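5-dehydro-2-deoxygluconokinase (Bacillus halodurans C-125, PDB 2QCV) probably catalyses the ATP-dependent phosphorylation of 5-dehydro-2-deoxy-D-gluconate to its 6-phosphate, a step of myo-inositol degradation. Local coordinates at residues L142-T147 with E156-A161; L176-Y181 with V191-V196; G205-F210 with T217-N222; R227-F230 with L236-I239; A248-G253 with K287-A292. All blocks are in the same frame, centred on the assembly; numbering follows the deposited sequence.

Interaction 1: L142-T147 with E156-A161; sequences LLVSGT and EAVLKA
A161, whose N donates to A157 O at 2.9 Å within the helix, turns both its methyl and its carbonyl to L142. The CD2 branch of the leucine does the touching: it lies 3.6 Å from A161 O and 3.9 Å from A161 CB. One helical turn back, V158 meets V144 at an oblique crossing, methyl to methyl. Both valines place CG1 anti to the backbone N (chi1 173° in V144 and 171° in V158), which sets these two branches into each other's path. Their 3.4 Å separation, V144 CG1 to V158 CG1, is tighter than usual for two carbons. No hydrogen bond links the segments, so helix 154-167 rests on strand 139-145 through buried apolar branches alone. This is the first half of a beta-alpha-beta crossover in the ribokinase-like fold: the chain returns through strand 171-175, which pairs in parallel with strand 139-145. I17 of strand 12-17 fills in beside V144 and A161. The helix also meets the second subunit: L159 packs on V191 of that chain, E156 OE2 bonds Y192 OH of the second subunit, and K160 NZ forms a salt bridge with E187 of the same neighbouring chain.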
# COMPACT_ATOMS: atom_id res chain seq x y z
N LEU A 142 29.16 -2.97 -17.71
CA LEU A 142 28.01 -2.63 -16.87
C LEU A 142 27.92 -3.66 -15.77
O LEU A 142 27.79 -4.84 -16.04
CB LEU A 142 26.70 -2.61 -17.67
CG LEU A 142 25.42 -2.31 -16.85
CD1 LEU A 142 25.36 -0.80 -16.48
CD2 LEU A 142 24.15 -2.77 -17.57
N LEU A 143 28.03 -3.20 -14.54
CA LEU A 143 27.93 -4.08 -13.38
C LEU A 143 26.50 -3.98 -12.84
O LEU A 143 26.02 -2.92 -12.44
CB LEU A 143 28.96 -3.66 -12.31
CG LEU A 143 29.13 -4.53 -11.04
CD1 LEU A 143 27.90 -4.60 -10.14
CD2 LEU A 143 29.62 -5.91 -11.36
N VAL A 144 25.82 -5.10 -12.87
CA VAL A 144 24.45 -5.23 -12.38
C VAL A 144 24.47 -5.99 -11.06
O VAL A 144 25.08 -7.06 -11.00
CB VAL A 144 23.64 -6.03 -13.38
CG1 VAL A 144 22.22 -6.33 -12.82
CG2 VAL A 144 23.61 -5.28 -14.76
N SER A 145 23.90 -5.43 -10.00
CA SER A 145 23.78 -6.17 -8.76
C SER A 145 22.38 -6.80 -8.65
O SER A 145 21.34 -6.19 -9.02
CB SER A 145 24.18 -5.32 -7.52
OG SER A 145 25.61 -5.07 -7.47
N GLY A 146 22.35 -8.03 -8.16
CA GLY A 146 21.11 -8.77 -8.02
C GLY A 146 20.01 -8.12 -7.20
O GLY A 146 18.83 -8.26 -7.51
N THR A 147 20.38 -7.40 -6.14
CA THR A 147 19.36 -6.83 -5.27
C THR A 147 18.56 -5.76 -5.98
O THR A 147 17.40 -5.51 -5.64
CB THR A 147 19.98 -6.32 -3.94
OG1 THR A 147 20.54 -7.44 -3.27
CG2 THR A 147 18.94 -5.65 -3.04
N GLU A 156 12.93 -3.13 -13.69
CA GLU A 156 12.81 -2.77 -15.13
C GLU A 156 13.90 -1.81 -15.60
O GLU A 156 14.35 -1.90 -16.76
CB GLU A 156 11.44 -2.15 -15.45
CG GLU A 156 10.31 -3.05 -15.19
CD GLU A 156 9.91 -3.11 -13.71
OE1 GLU A 156 9.67 -2.06 -13.15
OE2 GLU A 156 9.73 -4.19 -13.20
N ALA A 157 14.35 -0.92 -14.72
CA ALA A 157 15.48 -0.07 -15.01
C ALA A 157 16.72 -0.94 -15.29
O ALA A 157 17.45 -0.68 -16.24
CB ALA A 157 15.78 0.92 -13.82
N VAL A 158 16.94 -1.97 -14.48
CA VAL A 158 18.07 -2.87 -14.69
C VAL A 158 17.93 -3.64 -15.98
O VAL A 158 18.88 -3.77 -16.76
CB VAL A 158 18.24 -3.84 -13.51
CG1 VAL A 158 19.27 -4.91 -13.82
CG2 VAL A 158 18.65 -3.03 -12.20
N LEU A 159 16.73 -4.17 -16.24
CA LEU A 159 16.53 -4.91 -17.48
C LEU A 159 16.80 -4.00 -18.71
O LEU A 159 17.37 -4.46 -19.74
CB LEU A 159 15.15 -5.58 -17.48
CG LEU A 159 14.89 -6.70 -16.45
CD1 LEU A 159 13.41 -7.15 -16.50
CD2 LEU A 159 15.84 -7.85 -16.72
N LYS A 160 16.36 -2.74 -18.63
CA LYS A 160 16.62 -1.78 -19.70
C LYS A 160 18.11 -1.54 -19.87
O LYS A 160 18.65 -1.60 -20.98
CB LYS A 160 15.90 -0.45 -19.45
CG LYS A 160 16.33 0.62 -20.45
CD LYS A 160 15.46 1.86 -20.29
CE LYS A 160 15.96 3.00 -21.22
NZ LYS A 160 15.02 4.20 -21.14
N ALA A 161 18.80 -1.29 -18.76
CA ALA A 161 20.28 -1.10 -18.77
C ALA A 161 21.04 -2.23 -19.46
O ALA A 161 21.92 -1.98 -20.28
CB ALA A 161 20.80 -0.88 -17.33

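Interaction 2: L176-Y181 with V191-V196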
# COMPACT_ATOMS: atom_id res chain seq x y z
N LEU A 176 25.83 -11.51 -8.12
CA LEU A 176 24.62 -12.11 -7.65
C LEU A 176 24.12 -11.52 -6.32
O LEU A 176 22.91 -11.43 -6.16
CB LEU A 176 24.71 -13.65 -7.56
CG LEU A 176 24.93 -14.42 -8.88
CD1 LEU A 176 24.74 -15.95 -8.67
CD2 LEU A 176 23.95 -13.92 -9.95
N ASP A 177 25.00 -11.06 -5.43
CA ASP A 177 24.61 -10.15 -4.32
C ASP A 177 23.28 -10.53 -3.70
O ASP A 177 22.34 -9.80 -3.88
CB ASP A 177 24.41 -8.68 -4.89
CG ASP A 177 23.90 -7.66 -3.83
OD1 ASP A 177 24.39 -7.70 -2.66
OD2 ASP A 177 23.00 -6.84 -4.18
N TYR A 178 23.19 -11.67 -3.00
CA TYR A 178 21.87 -12.15 -2.53
C TYR A 178 21.51 -11.61 -1.14
O TYR A 178 22.23 -11.85 -0.17
CB TYR A 178 21.80 -13.68 -2.53
CG TYR A 178 20.48 -14.29 -2.10
CD1 TYR A 178 19.29 -13.85 -2.64
CD2 TYR A 178 20.43 -15.32 -1.16
CE1 TYR A 178 18.04 -14.39 -2.24
CE2 TYR A 178 19.20 -15.89 -0.78
CZ TYR A 178 18.01 -15.42 -1.33
OH TYR A 178 16.81 -15.97 -0.97
N ARG A 179 20.36 -10.95 -1.05
CA ARG A 179 19.82 -10.38 0.17
C ARG A 179 18.39 -10.91 0.30
O ARG A 179 17.47 -10.34 -0.26
CB ARG A 179 19.82 -8.87 0.08
CG ARG A 179 21.19 -8.23 -0.22
CD ARG A 179 22.15 -8.40 0.93
NE ARG A 179 21.79 -7.52 2.04
N PRO A 180 18.23 -12.06 0.95
CA PRO A 180 16.91 -12.72 0.98
C PRO A 180 15.76 -11.87 1.51
O PRO A 180 14.66 -11.97 1.01
CB PRO A 180 17.12 -13.92 1.90
CG PRO A 180 18.39 -13.69 2.59
CD PRO A 180 19.23 -12.84 1.70
N TYR A 181 16.02 -11.00 2.47
CA TYR A 181 14.95 -10.17 3.01
C TYR A 181 14.52 -9.04 2.09
O TYR A 181 13.49 -8.39 2.34
CB TYR A 181 15.36 -9.64 4.35
CG TYR A 181 15.39 -10.74 5.37
CD1 TYR A 181 14.20 -11.26 5.88
CD2 TYR A 181 16.57 -11.27 5.81
CE1 TYR A 181 14.22 -12.28 6.82
CE2 TYR A 181 16.60 -12.27 6.75
CZ TYR A 181 15.43 -12.77 7.24
OH TYR A 181 15.49 -13.79 8.17
N VAL A 191 13.61 -16.74 -10.60
CA VAL A 191 13.05 -16.25 -11.84
C VAL A 191 13.89 -15.12 -12.46
O VAL A 191 14.22 -15.15 -13.65
CB VAL A 191 11.56 -15.87 -11.65
CG1 VAL A 191 11.05 -14.99 -12.84
CG2 VAL A 191 10.73 -17.13 -11.47
N TYR A 192 14.20 -14.10 -11.68
CA TYR A 192 14.91 -12.93 -12.19
C TYR A 192 16.42 -13.13 -12.30
O TYR A 192 17.03 -12.72 -13.28
CB TYR A 192 14.58 -11.71 -11.35
CG TYR A 192 13.15 -11.31 -11.59
CD1 TYR A 192 12.79 -10.74 -12.80
CD2 TYR A 192 12.17 -11.55 -10.66
CE1 TYR A 192 11.49 -10.42 -13.09
CE2 TYR A 192 10.85 -11.22 -10.92
CZ TYR A 192 10.52 -10.64 -12.14
OH TYR A 192 9.23 -10.30 -12.44
N TYR A 193 17.00 -13.81 -11.32
CA TYR A 193 18.43 -14.16 -11.41
C TYR A 193 18.72 -15.03 -12.62
O TYR A 193 19.72 -14.80 -13.28
CB TYR A 193 18.91 -14.88 -10.15
CG TYR A 193 19.32 -13.98 -9.00
CD1 TYR A 193 18.79 -12.69 -8.85
CD2 TYR A 193 20.22 -14.42 -8.05
CE1 TYR A 193 19.18 -11.88 -7.79
CE2 TYR A 193 20.64 -13.59 -7.00
CZ TYR A 193 20.12 -12.33 -6.89
OH TYR A 193 20.53 -11.52 -5.87
N SER A 194 17.94 -16.08 -12.88
CA SER A 194 18.16 -16.94 -14.06
C SER A 194 18.07 -16.14 -15.37
O SER A 194 18.94 -16.21 -16.23
CB SER A 194 17.19 -18.13 -14.06
OG SER A 194 15.82 -17.72 -14.03
N LEU A 195 17.03 -15.32 -15.48
CA LEU A 195 16.76 -14.50 -16.67
C LEU A 195 17.94 -13.56 -16.95
O LEU A 195 18.47 -13.52 -18.07
CB LEU A 195 15.48 -13.68 -16.42
CG LEU A 195 15.23 -12.33 -17.13
CD1 LEU A 195 15.19 -12.56 -18.60
CD2 LEU A 195 13.93 -11.66 -16.65
N VAL A 196 18.37 -12.86 -15.90
CA VAL A 196 19.46 -11.90 -16.03
C VAL A 196 20.80 -12.61 -16.29
O VAL A 196 21.54 -12.22 -17.20
CB VAL A 196 19.53 -10.94 -14.86
CG1 VAL A 196 20.79 -10.06 -14.96
CG2 VAL A 196 18.21 -10.06 -14.87
O HOH W 1 19.39 -9.96 -3.70
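Y193 swings its ring beside the backbone N, with CG anti to the carbonyl carbon (chi1 -84°), and so sends its hydroxyl off helix 186-199 into the backbone of 176-181. L176 CB packs against Y193 CE2 at 4.1 Å. The contact lies within a crossover of the ribokinase-like fold: segment 176-181 leaves strand 171-175, helix 186-199 follows, and strand 202-206 re-enters the sheet next to 171-175. The tyrosine hydroxyl reaches L176 O, but the modelled distance of 2.4 Å from Y193 OH to L176 O is too short to be trusted in detail. D177 O is 3.2 Å from the same Y193 OH. A water draws this end of the contact together: it donates to D177 O, accepts from R179 N, and bonds the Y193 hydroxyl, tying two backbone groups of the loop to one helix side chain. The Y178 ring crosses the Y193 side chain at about a right angle, with the hydroxyl near the Y178 ring plane, at its edge. F174 meets the Y193 ring edge-to-face, and the D177 carboxylate has its partner in T147. On its own loop the Y178 ring is covered over one face by P180 CD, 3.9 Å above the ring plane.

Interaction 3: G205-F210 with T217-N222; sequences GTREEF and TEKGDN
R207 leaves its CB with CG anti to the backbone N, and R207 CG packs obliquely against K219 CG at 3.9 Å. R207 is the first residue of helix 207-213, inside the capping box that T206 and E209 form, where strand 202-206 of the ribokinase-like sheet gives way to helix. Bends at chi2 and chi3 then fold the chain back over segment 217-222. R207 CD slides past the side chain of N222, which runs in the opposite direction, and lies 3.2 Å from N222 OD1; R207 NE comes to 3.7 Å from G220 O. The guanidinium is sandwiched: G220 C and D221 N lie over one face, and F210 CB over the other, 3.4 Å above the plane. At the edge R207 NH1 donates to N222 OD1 at 2.9 Å, nearly straight at 167°, with the acceptor in the guanidinium plane. NH1 also bonds T225 OG1, while NH2 makes salt bridges with D211 and E214, so its polar partners and the packing over both faces fix the rotation of the group. A methionine here would probably leave the carboxylates of D211 and E214 without their positive mate and N222 OD1 without its donor. The amide of N222 lies 28° from the guanidinium plane, its ND2 bonded to Y249 OH and H241 NE2. Seen from N222 OD1, the donor NH1 is tilted 22° from the carbonyl plane.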
# COMPACT_ATOMS: atom_id res chain seq x y z
N GLY A 205 29.33 -14.94 -8.33
CA GLY A 205 28.50 -15.20 -7.15
C GLY A 205 29.06 -16.31 -6.31
O GLY A 205 29.96 -17.03 -6.76
N THR A 206 28.56 -16.43 -5.09
CA THR A 206 28.88 -17.56 -4.26
C THR A 206 28.12 -18.78 -4.73
O THR A 206 27.08 -18.68 -5.40
CB THR A 206 28.55 -17.28 -2.77
OG1 THR A 206 27.13 -17.18 -2.61
CG2 THR A 206 29.23 -16.00 -2.27
N ARG A 207 28.58 -19.96 -4.33
CA ARG A 207 27.87 -21.19 -4.65
C ARG A 207 26.43 -21.11 -4.13
O ARG A 207 25.52 -21.49 -4.80
CB ARG A 207 28.63 -22.38 -4.05
CG ARG A 207 28.06 -23.78 -4.28
CD ARG A 207 27.96 -24.14 -5.77
NE ARG A 207 26.59 -23.94 -6.28
CZ ARG A 207 26.21 -24.09 -7.54
NH1 ARG A 207 27.08 -24.44 -8.49
NH2 ARG A 207 24.92 -23.91 -7.87
N GLU A 208 26.22 -20.56 -2.93
CA GLU A 208 24.87 -20.41 -2.40
C GLU A 208 23.99 -19.51 -3.26
O GLU A 208 22.82 -19.82 -3.49
CB GLU A 208 24.94 -19.92 -0.95
CG GLU A 208 25.48 -20.98 0.00
N GLU A 209 24.57 -18.47 -3.82
CA GLU A 209 23.87 -17.56 -4.71
C GLU A 209 23.51 -18.23 -6.04
O GLU A 209 22.41 -18.01 -6.58
CB GLU A 209 24.70 -16.30 -4.88
CG GLU A 209 24.74 -15.45 -3.65
CD GLU A 209 25.75 -14.30 -3.66
OE1 GLU A 209 26.73 -14.27 -4.41
OE2 GLU A 209 25.52 -13.36 -2.89
N PHE A 210 24.38 -19.06 -6.57
CA PHE A 210 24.03 -19.83 -7.75
C PHE A 210 22.94 -20.84 -7.45
O PHE A 210 22.08 -21.10 -8.33
CB PHE A 210 25.24 -20.51 -8.41
CG PHE A 210 26.09 -19.54 -9.25
CD1 PHE A 210 25.74 -19.26 -10.55
CD2 PHE A 210 27.17 -18.89 -8.70
CE1 PHE A 210 26.52 -18.38 -11.32
CE2 PHE A 210 27.98 -18.00 -9.48
CZ PHE A 210 27.65 -17.76 -10.77
N THR A 217 17.38 -25.68 -3.24
CA THR A 217 17.50 -25.48 -1.82
C THR A 217 18.65 -26.31 -1.26
O THR A 217 18.80 -26.38 -0.03
CB THR A 217 16.19 -25.86 -1.11
OG1 THR A 217 15.80 -27.17 -1.54
CG2 THR A 217 15.08 -24.85 -1.46
N GLU A 218 19.43 -26.95 -2.13
CA GLU A 218 20.59 -27.74 -1.71
C GLU A 218 21.72 -27.34 -2.63
O GLU A 218 21.47 -26.92 -3.75
CB GLU A 218 20.33 -29.22 -1.88
CG GLU A 218 19.18 -29.73 -1.03
CD GLU A 218 19.39 -29.53 0.48
OE1 GLU A 218 20.54 -29.26 0.94
OE2 GLU A 218 18.39 -29.67 1.19
N LYS A 219 22.95 -27.51 -2.16
CA LYS A 219 24.12 -27.12 -2.90
C LYS A 219 24.17 -27.78 -4.25
O LYS A 219 24.07 -28.97 -4.33
CB LYS A 219 25.37 -27.52 -2.14
CG LYS A 219 26.62 -27.08 -2.79
CD LYS A 219 27.83 -27.65 -2.03
CE LYS A 219 28.16 -26.83 -0.81
NZ LYS A 219 29.39 -27.37 -0.17
N GLY A 220 24.40 -26.99 -5.28
CA GLY A 220 24.49 -27.47 -6.65
C GLY A 220 25.93 -27.82 -7.04
O GLY A 220 26.85 -27.68 -6.25
N ASP A 221 26.06 -28.32 -8.25
CA ASP A 221 27.32 -28.82 -8.83
C ASP A 221 27.75 -27.78 -9.85
O ASP A 221 26.95 -27.41 -10.75
CB ASP A 221 27.04 -30.16 -9.52
CG ASP A 221 28.26 -30.76 -10.22
OD1 ASP A 221 29.11 -30.03 -10.74
OD2 ASP A 221 28.33 -31.99 -10.28
N ASN A 222 28.97 -27.28 -9.73
CA ASN A 222 29.45 -26.21 -10.62
C ASN A 222 29.42 -26.67 -12.09
O ASN A 222 29.19 -25.85 -12.99
CB ASN A 222 30.85 -25.75 -10.27
CG ASN A 222 30.93 -25.03 -8.94
OD1 ASN A 222 29.94 -24.88 -8.22
ND2 ASN A 222 32.13 -24.58 -8.61

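Interaction 4: R227-F230 with L236-I239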
# COMPACT_ATOMS: atom_id res chain seq x y z
N ARG A 227 27.19 -25.86 -17.40
CA ARG A 227 26.60 -26.53 -18.57
C ARG A 227 25.29 -25.83 -18.96
O ARG A 227 25.00 -25.66 -20.14
CB ARG A 227 26.37 -28.01 -18.30
CG ARG A 227 25.73 -28.80 -19.43
CD ARG A 227 25.58 -30.31 -19.05
N TYR A 228 24.52 -25.44 -17.96
CA TYR A 228 23.30 -24.65 -18.13
C TYR A 228 23.58 -23.24 -18.70
O TYR A 228 23.12 -22.91 -19.80
CB TYR A 228 22.49 -24.61 -16.78
CG TYR A 228 21.64 -23.38 -16.57
CD1 TYR A 228 20.73 -22.95 -17.53
CD2 TYR A 228 21.71 -22.66 -15.37
CE1 TYR A 228 19.97 -21.82 -17.34
CE2 TYR A 228 20.96 -21.54 -15.17
CZ TYR A 228 20.09 -21.11 -16.17
OH TYR A 228 19.33 -19.99 -15.97
N LEU A 229 24.37 -22.44 -18.01
CA LEU A 229 24.53 -21.04 -18.39
C LEU A 229 25.28 -20.85 -19.70
O LEU A 229 25.03 -19.89 -20.42
CB LEU A 229 25.19 -20.25 -17.28
CG LEU A 229 24.28 -19.94 -16.10
CD1 LEU A 229 25.08 -19.25 -15.04
CD2 LEU A 229 23.05 -19.11 -16.52
N PHE A 230 26.14 -21.81 -20.04
CA PHE A 230 26.89 -21.76 -21.30
C PHE A 230 26.05 -22.15 -22.53
O PHE A 230 26.54 -22.09 -23.65
CB PHE A 230 28.18 -22.58 -21.25
CG PHE A 230 29.30 -21.97 -20.41
CD1 PHE A 230 29.47 -20.60 -20.31
CD2 PHE A 230 30.23 -22.77 -19.81
CE1 PHE A 230 30.47 -20.06 -19.55
CE2 PHE A 230 31.26 -22.24 -19.06
CZ PHE A 230 31.37 -20.86 -18.92
N LEU A 236 32.04 -16.23 -19.13
CA LEU A 236 32.84 -16.37 -17.91
C LEU A 236 31.96 -16.45 -16.71
O LEU A 236 31.12 -15.57 -16.50
CB LEU A 236 33.80 -15.18 -17.74
CG LEU A 236 34.73 -15.16 -16.50
CD1 LEU A 236 35.75 -16.37 -16.44
CD2 LEU A 236 35.46 -13.84 -16.46
N ILE A 237 32.15 -17.49 -15.90
CA ILE A 237 31.34 -17.68 -14.71
C ILE A 237 32.29 -17.89 -13.55
O ILE A 237 33.19 -18.75 -13.62
CB ILE A 237 30.38 -18.91 -14.87
CG1 ILE A 237 29.46 -18.71 -16.08
CG2 ILE A 237 29.62 -19.23 -13.58
CD1 ILE A 237 28.70 -19.95 -16.53
N VAL A 238 32.13 -17.08 -12.52
CA VAL A 238 32.98 -17.17 -11.32
C VAL A 238 32.16 -17.61 -10.12
O VAL A 238 31.19 -16.95 -9.75
CB VAL A 238 33.68 -15.83 -11.04
CG1 VAL A 238 34.53 -15.94 -9.78
CG2 VAL A 238 34.53 -15.36 -12.30
N ILE A 239 32.50 -18.76 -9.54
CA ILE A 239 31.71 -19.33 -8.46
C ILE A 239 32.61 -19.38 -7.22
O ILE A 239 33.66 -20.02 -7.24
CB ILE A 239 31.15 -20.76 -8.80
CG1 ILE A 239 30.44 -20.77 -10.19
CG2 ILE A 239 30.24 -21.30 -7.65
CD1 ILE A 239 29.80 -22.10 -10.61
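F230 lays one face of its ring over the end of I237, whose CD1 sits 3.8 Å from the ring centroid and 25° off the normal, a CH-pi contact. The ring thus bridges the end of helix 222-229 and strand 236-240, the strand that runs parallel to 202-206 in the central sheet of this ribokinase-like fold. The methyl is offset toward the rim, with F230 CE1 the ring atom nearest to I237 CD1 at 3.5 Å. I237 reaches it through an extended outer chain (chi2 167°), and F230 and I237 approach from opposite directions. The same I237 CD1 also meets L229 CB at 3.6 Å, crossing that side chain at a slant, so one methyl is wedged between two successive residues at the helix end. With an alanine here in place of F230, I237 CD1 would probably lose its aromatic lid and a gap would open between helix end and strand. No hydrogen bond spans the two segments. F210 of helix 207-213 packs on both L229 and I237, and I226 joins in from the preceding helical turn. At the F230 rim, near the ring plane, the backbone L236 N lies 4.2 Å from F230 CE1.

Interaction 5: A248-G253 with K287-A292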
# COMPACT_ATOMS: atom_id res chain seq x y z
N ALA A 248 36.76 -20.07 -11.65
CA ALA A 248 36.27 -19.38 -12.81
C ALA A 248 36.27 -20.35 -13.98
O ALA A 248 37.23 -21.15 -14.16
CB ALA A 248 37.16 -18.18 -13.13
N TYR A 249 35.22 -20.28 -14.77
CA TYR A 249 35.01 -21.18 -15.92
C TYR A 249 34.72 -20.35 -17.17
O TYR A 249 33.94 -19.43 -17.10
CB TYR A 249 33.79 -22.06 -15.64
CG TYR A 249 33.85 -22.86 -14.35
CD1 TYR A 249 34.47 -24.11 -14.33
CD2 TYR A 249 33.34 -22.35 -13.17
CE1 TYR A 249 34.54 -24.86 -13.17
CE2 TYR A 249 33.38 -23.08 -12.01
CZ TYR A 249 33.99 -24.35 -12.01
OH TYR A 249 34.07 -25.07 -10.87
N THR A 250 35.32 -20.70 -18.30
CA THR A 250 35.11 -20.01 -19.58
C THR A 250 34.32 -20.89 -20.54
O THR A 250 34.34 -22.13 -20.43
CB THR A 250 36.45 -19.61 -20.25
OG1 THR A 250 37.13 -20.80 -20.69
CG2 THR A 250 37.30 -18.83 -19.27
N LYS A 251 33.60 -20.25 -21.45
CA LYS A 251 32.77 -20.94 -22.41
C LYS A 251 33.64 -21.84 -23.32
O LYS A 251 33.20 -22.90 -23.75
CB LYS A 251 32.00 -19.94 -23.26
CG LYS A 251 31.10 -20.71 -24.24
CD LYS A 251 30.11 -19.90 -25.00
CE LYS A 251 28.95 -20.85 -25.46
NZ LYS A 251 27.73 -20.12 -25.82
N ALA A 252 34.87 -21.42 -23.56
CA ALA A 252 35.90 -22.21 -24.29
C ALA A 252 36.28 -23.51 -23.60
O ALA A 252 36.85 -24.38 -24.21
CB ALA A 252 37.17 -21.35 -24.51
N GLY A 253 35.96 -23.65 -22.32
CA GLY A 253 36.10 -24.90 -21.61
C GLY A 253 37.28 -24.91 -20.66
O GLY A 253 37.67 -25.96 -20.20
N LYS A 287 45.55 -8.99 -16.66
CA LYS A 287 46.27 -9.95 -15.83
C LYS A 287 45.81 -11.38 -16.06
O LYS A 287 46.48 -12.32 -15.63
CB LYS A 287 46.18 -9.56 -14.35
CG LYS A 287 46.87 -8.19 -14.11
CD LYS A 287 46.78 -7.76 -12.71
CE LYS A 287 47.31 -6.34 -12.52
NZ LYS A 287 48.70 -6.23 -12.94
N GLY A 288 44.67 -11.55 -16.69
CA GLY A 288 44.17 -12.88 -16.96
C GLY A 288 43.35 -13.40 -15.79
O GLY A 288 43.35 -12.84 -14.69
N ILE A 289 42.60 -14.46 -16.05
CA ILE A 289 41.60 -14.92 -15.08
C ILE A 289 42.23 -15.50 -13.84
O ILE A 289 41.78 -15.24 -12.71
CB ILE A 289 40.62 -15.92 -15.74
CG1 ILE A 289 39.86 -15.21 -16.87
CG2 ILE A 289 39.70 -16.57 -14.71
CD1 ILE A 289 39.20 -16.13 -17.84
N GLU A 290 43.27 -16.33 -14.00
CA GLU A 290 43.86 -16.99 -12.83
C GLU A 290 44.41 -15.97 -11.85
O GLU A 290 44.18 -16.07 -10.65
CB GLU A 290 44.99 -17.91 -13.25
CG GLU A 290 45.47 -18.77 -12.12
CD GLU A 290 46.56 -19.73 -12.61
OE1 GLU A 290 46.63 -19.97 -13.83
OE2 GLU A 290 47.36 -20.18 -11.77
N THR A 291 45.08 -14.95 -12.36
CA THR A 291 45.56 -13.88 -11.50
C THR A 291 44.44 -13.00 -10.94
O THR A 291 44.51 -12.58 -9.78
CB THR A 291 46.64 -13.01 -12.19
OG1 THR A 291 47.77 -13.85 -12.51
CG2 THR A 291 47.10 -11.88 -11.24
N ALA A 292 43.41 -12.73 -11.75
CA ALA A 292 42.26 -11.95 -11.30
C ALA A 292 41.61 -12.58 -10.06
O ALA A 292 41.19 -11.87 -9.15
CB ALA A 292 41.24 -11.76 -12.42
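A248 directs its methyl at the helix start, where A248 CB meets I289 CG2 at 3.4 Å, closer than carbons usually pack. Next in strand 246-250, Y249 points to the other side of the sheet, where its OH bonds N222 ND2. T250 returns to the side of I289: T250 CG2, anti to the carbonyl carbon, touches I289 CD1 at 3.6 Å. That choice of torsion (chi1 69°) turns OG1 to the position between the backbone N and the carbonyl carbon, where it bonds E254 N. One isoleucine therefore serves two strand residues, its CG2 branch on A248 and the outer CD1 on T250, with chi2 at 163° holding the outer chain extended. After T250 the chain reverses in a type I beta turn, closed by G253 N to T250 O at 2.9 Å. Within this turn, K251 NZ forms a weak hydrogen bond with F230 O. Across the contact, G288 occupies the N-cap position of helix 289-305, and G288 O receives A292 N at 2.9 Å. Strand 246-250 lies antiparallel between 236-240 and 255-258 at this end of the central sheet; L236 and Y256 from these neighbours both pack on I289, while helix 271-284 comes against it through L283.

How the interactions relate
Interactions 1 to 5 follow one another along the chain, and each touches the next. T147 OG1 of interaction 1 probably bonds D177 OD2 of interaction 2 at 2.7 Å. E209, half of the capping box in interaction 3, takes Y178 N of interaction 2 on OE2 at 2.9 Å. Sheet pairing continues the series: G205 N to V238 O at 3.1 Å joins interactions 3 and 4, and I237 O to Y249 N at 2.8 Å joins 4 and 5. The centres of interactions 1 and 5 lie 24 Å apart. The side chain of D177 is about 4 Å from a bound triethylene glycol, probably from the crystallisation liquor, though such molecules often mark pockets. Interactions 1 and 2 also both meet the second subunit.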